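Local atomic coordinates of methyltransferase domain-containing protein (Serratia marcescens, PDB entry 7CLU), a protein that transfers a methyl group from S-adenosyl-L-methionine to an oxygen of its substrate as an O-methyltransferase of the prodigiosin synthetic pathway. Residues Q17-A20 against L21-A24; I240-G243 against W244-H247; T253-T256 against I257-I261. All blocks are in the same frame, centred on the assembly; numbering follows the deposited sequence.

Contact 1. Residues Q17-A20 against L21-A24; sequences QAKA and LTAA
Lys19 and Thr22 meet on one side of helix 15-26, one turn apart. The lysine methylene CD lies 3.5 Å from the hydroxyl OG1 of Thr22. The Lys19 chain bends at chi2 (-69°), and this brings CD beside the threonine. Both polar ends go to one acid: Lys19 NZ makes a salt bridge with Asp100, and Thr22 OG1 is hydrogen-bonded to the same carboxylate oxygen. NZ also bonds to the carbonyl of Gly108 of the second subunit, and Tyr104 adds a cation-pi contact. These partners probably offset the charge of the buried lysine.

Four successive i to i+4 bonds pair the carbonyls of 17-20 with the N-H groups of 21-24. Leu21 N donates to Gln17 O (3.1 Å), Thr22 N to Ala18 O (3.0 Å), Ala23 N to Lys19 O (2.9 Å) and Ala24 N to Ala20 O (3.1 Å). Thr22 CG2 also packs 3.4 Å from Ala18 O. At the start of the stretch, Gln17 NE2 bonds to Glu286 of the second subunit. Ala18 packs on Met12 of that subunit.

Regular alpha-helix with side chains reaching across a subunit interface fits the N-terminal dimerisation domain of this O-methyltransferase family.

Contact 2. Residues I240-G243 against W244-H247; sequences IHLG and WMLH
Leu242 O is gripped by two donors where the strand ends. Water 1 donates to it at 2.7 Å. Trp244 N adds a weak bond, 3.4 Å long and bent to 121°. The same water accepts from Met245 N at 2.9 Å, so it bridges the last part of the strand and the turn. This is the C-terminal end of strand 239-243 in the Rossmann-like methyltransferase fold, where the chain turns toward the active site. Trp244 makes the turn with positive phi (58°).

The apolar contacts gather round Leu242, whose two methyls part company. CD1 meets the thioether end of Met245, with CE and SD both at 3.7 Å. The two side chains cross at about a right angle. Met245 is extended through chi2 and bends only at chi3 (-56°), which brings CE to the leucine. CD2 of Leu242 instead meets CD2 of Leu246.

The turn also presents His247, the predicted proton acceptor. Its ND1 is hydrogen-bonded to Glu304, while Glu275 takes the backbone N-H groups of Leu246 and His247. Met245 lies near Val227 and Trp244 near Arg331, both of which bind S-adenosyl-L-homocysteine. His247 NE2 makes a weak bond of 3.2 Å to Trp244 O, and its CE1 sits over the rim of one face of the Trp244 ring.

Contact 3. Residues T253-T256 against I257-I261; sequences TQLT and ILRNI
Thr253 and Ile257 meet through both backbone and side chain, one turn apart on helix 251-264. The backbone bonds come first. Ile257 N donates to Thr253 O at 2.9 Å. Leu258, Arg259 and Asn260 repeat the i to i+4 pattern, donating to Gln254 O, Leu255 O and Thr256 O.

Thr253 CG2 makes an apolar contact with Ile257 CD1 at 4.0 Å. Leu258 differs: its CG is set against a backbone carbonyl oxygen of the preceding turn, 3.3 Å from Gln254 O.

Among the polar side chains, Arg259 bends at chi3 (-71°), and this folds its guanidinium back along the helix, with NH1 3.3 Å from Leu255 CD2. Leu255 O lies over one face of that group, offset toward its rim. Asn260 runs alongside Thr256, pointing the same way, with ND2 3.7 Å from Thr256 CG2. Its amide also lies close to Thr256 O, with ND2 at 3.4 Å, but does not bond to it. The amide finds its polar partners elsewhere: ND2 bonds to Val227 O, and OD1 to Arg263.

The helix is the crossover of the beta-alpha-beta unit between strands 239-243 and 270-275. Leu258 and Ile261 pack on Phe271 of strand 270-275. Leu255 and Leu258 also touch helix 307-316, while Ile257 faces the loop residues Ile228 and Tyr249.

Contacts 2 and 3 belong to one beta-alpha-beta unit and touch directly: Leu242 packs on Ile257 and Ile261, and Gln254 lies against Leu246. Their centres are about 11 Å apart. Contact 1 sits in the dimerisation domain, with its centre about 31 Å from that of contact 2 and 39 Å from that of contact 3. It is buried, partly by the second subunit, whereas no other chain of the assembly touches the other two. Contacts 1 and 3 share regular helical bonding, but contact 3 has a more exposed side, at Arg259. Contact 2 differs from both: a water and one weak bond join the strand end to the turn that carries the predicted proton acceptor.

Contact 1. Residues Q17-A20 against L21-A24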
loop_
_atom_site.group_PDB
_atom_site.type_symbol
_atom_site.label_atom_id
_atom_site.label_comp_id
_atom_site.label_asym_id
_atom_site.label_seq_id
_atom_site.Cartn_x
_atom_site.Cartn_y
_atom_site.Cartn_z
ATOM N N GLN A 17 4.511 -3.952 -1.706
ATOM C CA GLN A 17 4.775 -4.671 -0.469
ATOM C C GLN A 17 3.476 -5.088 0.194
ATOM O O GLN A 17 3.392 -6.174 0.777
ATOM C CB GLN A 17 5.611 -3.814 0.486
ATOM C CG GLN A 17 7.078 -3.622 0.060
ATOM C CD GLN A 17 7.286 -2.362 -0.798
ATOM O OE1 GLN A 17 6.435 -1.996 -1.623
ATOM N NE2 GLN A 17 8.424 -1.696 -0.596
ATOM N N ALA A 18 2.449 -4.234 0.112
ATOM C CA ALA A 18 1.180 -4.545 0.764
ATOM C C ALA A 18 0.591 -5.836 0.215
ATOM O O ALA A 18 0.229 -6.736 0.974
ATOM C CB ALA A 18 0.192 -3.380 0.583
ATOM N N LYS A 19 0.503 -5.945 -1.115
ATOM C CA LYS A 19 -0.116 -7.113 -1.739
ATOM C C LYS A 19 0.784 -8.341 -1.700
ATOM O O LYS A 19 0.271 -9.470 -1.694
ATOM C CB LYS A 19 -0.514 -6.801 -3.183
ATOM C CG LYS A 19 -1.867 -6.104 -3.318
ATOM C CD LYS A 19 -2.999 -7.065 -2.955
ATOM C CE LYS A 19 -4.355 -6.471 -3.257
ATOM N NZ LYS A 19 -5.428 -7.512 -3.252
ATOM N N ALA A 20 2.115 -8.173 -1.662
ATOM C CA ALA A 20 2.956 -9.342 -1.405
ATOM C C ALA A 20 2.615 -9.956 -0.049
ATOM O O ALA A 20 2.487 -11.177 0.078
ATOM C CB ALA A 20 4.447 -8.985 -1.474
ATOM N N LEU A 21 2.421 -9.116 0.966
ATOM C CA LEU A 21 2.066 -9.628 2.287
ATOM C C LEU A 21 0.665 -10.237 2.308
ATOM O O LEU A 21 0.483 -11.352 2.814
ATOM C CB LEU A 21 2.209 -8.515 3.325
ATOM C CG LEU A 21 3.635 -8.165 3.784
ATOM C CD1 LEU A 21 3.632 -6.868 4.595
ATOM C CD2 LEU A 21 4.267 -9.295 4.633
ATOM N N THR A 22 -0.350 -9.526 1.779
ATOM C CA THR A 22 -1.710 -10.067 1.856
ATOM C C THR A 22 -1.873 -11.325 1.009
ATOM O O THR A 22 -2.631 -12.221 1.389
ATOM C CB THR A 22 -2.777 -9.034 1.447
ATOM O OG1 THR A 22 -2.675 -8.718 0.058
ATOM C CG2 THR A 22 -2.689 -7.738 2.295
ATOM N N ALA A 23 -1.168 -11.425 -0.122
ATOM C CA ALA A 23 -1.219 -12.663 -0.896
ATOM C C ALA A 23 -0.604 -13.823 -0.111
ATOM O O ALA A 23 -1.202 -14.901 -0.002
ATOM C CB ALA A 23 -0.519 -12.475 -2.241
ATOM N N ALA A 24 0.586 -13.612 0.455
ATOM C CA ALA A 24 1.224 -14.643 1.275
ATOM C C ALA A 24 0.322 -15.099 2.415
ATOM O O ALA A 24 0.270 -16.294 2.747
ATOM C CB ALA A 24 2.544 -14.117 1.830
#

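Contact 2. Residues I240-G243 against W244-H247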
loop_
_atom_site.group_PDB
_atom_site.type_symbol
_atom_site.label_atom_id
_atom_site.label_comp_id
_atom_site.label_asym_id
_atom_site.label_seq_id
_atom_site.Cartn_x
_atom_site.Cartn_y
_atom_site.Cartn_z
ATOM N N ILE A 240 -20.095 5.128 31.761
ATOM C CA ILE A 240 -20.450 4.570 30.460
ATOM C C ILE A 240 -19.310 4.841 29.495
ATOM O O ILE A 240 -18.777 5.957 29.445
ATOM C CB ILE A 240 -21.762 5.175 29.907
ATOM C CG1 ILE A 240 -22.900 5.012 30.917
ATOM C CG2 ILE A 240 -22.140 4.513 28.591
ATOM C CD1 ILE A 240 -23.462 3.636 30.949
ATOM N N HIS A 241 -18.962 3.834 28.694
ATOM C CA HIS A 241 -17.836 3.935 27.780
ATOM C C HIS A 241 -18.263 3.500 26.391
ATOM O O HIS A 241 -18.999 2.520 26.234
ATOM C CB HIS A 241 -16.627 3.062 28.220
ATOM C CG HIS A 241 -15.534 3.015 27.195
ATOM N ND1 HIS A 241 -15.220 1.876 26.484
ATOM C CD2 HIS A 241 -14.711 3.987 26.729
ATOM C CE1 HIS A 241 -14.229 2.136 25.651
ATOM N NE2 HIS A 241 -13.908 3.413 25.772
ATOM N N LEU A 242 -17.787 4.233 25.393
ATOM C CA LEU A 242 -18.044 3.936 23.988
ATOM C C LEU A 242 -16.678 3.825 23.329
ATOM O O LEU A 242 -15.955 4.823 23.219
ATOM C CB LEU A 242 -18.909 5.017 23.344
ATOM C CG LEU A 242 -19.260 4.847 21.853
ATOM C CD1 LEU A 242 -20.140 3.625 21.667
ATOM C CD2 LEU A 242 -19.955 6.079 21.321
ATOM N N GLY A 243 -16.317 2.613 22.919
ATOM C CA GLY A 243 -14.969 2.365 22.441
ATOM C C GLY A 243 -14.754 2.561 20.951
ATOM O O GLY A 243 -15.149 1.708 20.161
ATOM N N TRP A 244 -14.162 3.696 20.566
ATOM C CA TRP A 244 -13.649 3.925 19.211
ATOM C C TRP A 244 -14.729 3.771 18.140
ATOM O O TRP A 244 -14.506 3.160 17.092
ATOM C CB TRP A 244 -12.455 3.003 18.933
ATOM C CG TRP A 244 -11.459 3.584 17.993
ATOM C CD1 TRP A 244 -11.375 4.884 17.578
ATOM C CD2 TRP A 244 -10.420 2.878 17.317
ATOM N NE1 TRP A 244 -10.329 5.033 16.703
ATOM C CE2 TRP A 244 -9.726 3.815 16.525
ATOM C CE3 TRP A 244 -9.998 1.544 17.316
ATOM C CZ2 TRP A 244 -8.642 3.454 15.721
ATOM C CZ3 TRP A 244 -8.904 1.189 16.525
ATOM C CH2 TRP A 244 -8.240 2.142 15.746
ATOM N N MET A 245 -15.904 4.356 18.392
ATOM C CA MET A 245 -17.037 4.269 17.475
ATOM C C MET A 245 -17.396 5.589 16.810
ATOM O O MET A 245 -17.958 5.582 15.714
ATOM C CB MET A 245 -18.280 3.729 18.207
ATOM C CG MET A 245 -19.546 3.595 17.312
ATOM S SD MET A 245 -21.032 2.957 18.133
ATOM C CE MET A 245 -20.369 1.419 18.764
ATOM N N LEU A 246 -17.093 6.722 17.441
ATOM C CA LEU A 246 -17.580 7.993 16.927
ATOM C C LEU A 246 -17.047 8.251 15.526
ATOM O O LEU A 246 -17.793 8.685 14.638
ATOM C CB LEU A 246 -17.181 9.128 17.869
ATOM C CG LEU A 246 -17.774 9.052 19.287
ATOM C CD1 LEU A 246 -17.227 10.150 20.195
ATOM C CD2 LEU A 246 -19.300 9.118 19.235
ATOM N N HIS A 247 -15.761 7.974 15.303
ATOM C CA HIS A 247 -15.156 8.260 14.008
ATOM C C HIS A 247 -15.710 7.400 12.883
ATOM O O HIS A 247 -15.333 7.620 11.729
ATOM C CB HIS A 247 -13.639 8.094 14.094
ATOM C CG HIS A 247 -13.190 6.674 14.219
ATOM N ND1 HIS A 247 -12.043 6.199 13.621
ATOM C CD2 HIS A 247 -13.726 5.628 14.891
ATOM C CE1 HIS A 247 -11.899 4.917 13.907
ATOM N NE2 HIS A 247 -12.910 4.546 14.673
HETATM O O HOH W 1 -16.154 6.045 20.772
#

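Contact 3. Residues T253-T256 against I257-I261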
loop_
_atom_site.group_PDB
_atom_site.type_symbol
_atom_site.label_atom_id
_atom_site.label_comp_id
_atom_site.label_asym_id
_atom_site.label_seq_id
_atom_site.Cartn_x
_atom_site.Cartn_y
_atom_site.Cartn_z
ATOM N N THR A 253 -24.211 12.607 12.944
ATOM C CA THR A 253 -24.596 11.345 13.569
ATOM C C THR A 253 -23.896 11.162 14.910
ATOM O O THR A 253 -24.479 10.618 15.862
ATOM C CB THR A 253 -24.265 10.190 12.628
ATOM O OG1 THR A 253 -24.959 10.391 11.387
ATOM C CG2 THR A 253 -24.652 8.835 13.246
ATOM N N GLN A 254 -22.638 11.591 15.003
ATOM C CA GLN A 254 -21.959 11.541 16.293
ATOM C C GLN A 254 -22.755 12.306 17.342
ATOM O O GLN A 254 -22.917 11.843 18.479
ATOM C CB GLN A 254 -20.549 12.111 16.173
ATOM C CG GLN A 254 -19.635 11.356 15.226
ATOM C CD GLN A 254 -18.221 11.882 15.293
ATOM O OE1 GLN A 254 -17.810 12.461 16.309
ATOM N NE2 GLN A 254 -17.453 11.683 14.213
ATOM N N LEU A 255 -23.283 13.467 16.958
ATOM C CA LEU A 255 -24.099 14.260 17.872
ATOM C C LEU A 255 -25.334 13.483 18.320
ATOM O O LEU A 255 -25.709 13.523 19.498
ATOM C CB LEU A 255 -24.495 15.565 17.188
ATOM C CG LEU A 255 -24.399 16.887 17.928
ATOM C CD1 LEU A 255 -22.960 17.123 18.391
ATOM C CD2 LEU A 255 -24.872 18.011 17.019
ATOM N N THR A 256 -25.973 12.766 17.390
ATOM C CA THR A 256 -27.165 11.995 17.736
ATOM C C THR A 256 -26.833 10.893 18.735
ATOM O O THR A 256 -27.529 10.716 19.744
ATOM C CB THR A 256 -27.790 11.399 16.473
ATOM O OG1 THR A 256 -28.280 12.453 15.634
ATOM C CG2 THR A 256 -28.912 10.463 16.842
ATOM N N ILE A 257 -25.765 10.135 18.460
ATOM C CA ILE A 257 -25.305 9.098 19.383
ATOM C C ILE A 257 -25.039 9.689 20.763
ATOM O O ILE A 257 -25.461 9.139 21.788
ATOM C CB ILE A 257 -24.041 8.420 18.822
ATOM C CG1 ILE A 257 -24.381 7.541 17.614
ATOM C CG2 ILE A 257 -23.363 7.635 19.901
ATOM C CD1 ILE A 257 -23.223 7.350 16.653
ATOM N N LEU A 258 -24.317 10.813 20.807
ATOM C CA LEU A 258 -23.909 11.390 22.080
ATOM C C LEU A 258 -25.109 11.944 22.838
ATOM O O LEU A 258 -25.196 11.808 24.067
ATOM C CB LEU A 258 -22.880 12.490 21.853
ATOM C CG LEU A 258 -21.452 12.131 21.402
ATOM C CD1 LEU A 258 -20.741 13.407 21.000
ATOM C CD2 LEU A 258 -20.691 11.417 22.522
ATOM N N ARG A 259 -26.033 12.585 22.122
ATOM C CA ARG A 259 -27.271 13.032 22.746
ATOM C C ARG A 259 -28.095 11.842 23.219
ATOM O O ARG A 259 -28.714 11.890 24.287
ATOM C CB ARG A 259 -28.065 13.899 21.762
ATOM C CG ARG A 259 -27.495 15.302 21.569
ATOM C CD ARG A 259 -28.549 16.279 21.031
ATOM N NE ARG A 259 -28.875 16.002 19.639
ATOM C CZ ARG A 259 -28.440 16.730 18.614
ATOM N NH1 ARG A 259 -27.671 17.787 18.843
ATOM N NH2 ARG A 259 -28.782 16.407 17.365
ATOM N N ASN A 260 -28.096 10.751 22.448
ATOM C CA ASN A 260 -28.847 9.565 22.854
ATOM C C ASN A 260 -28.300 8.985 24.150
ATOM O O ASN A 260 -29.070 8.604 25.042
ATOM C CB ASN A 260 -28.821 8.507 21.744
ATOM C CG ASN A 260 -29.812 8.799 20.628
ATOM O OD1 ASN A 260 -30.667 9.675 20.760
ATOM N ND2 ASN A 260 -29.701 8.063 19.524
ATOM N N ILE A 261 -26.971 8.892 24.265
ATOM C CA ILE A 261 -26.364 8.404 25.502
ATOM C C ILE A 261 -26.598 9.382 26.645
ATOM O O ILE A 261 -26.915 8.974 27.766
ATOM C CB ILE A 261 -24.865 8.142 25.295
ATOM C CG1 ILE A 261 -24.670 6.983 24.306
ATOM C CG2 ILE A 261 -24.209 7.861 26.642
ATOM C CD1 ILE A 261 -23.224 6.728 23.924
#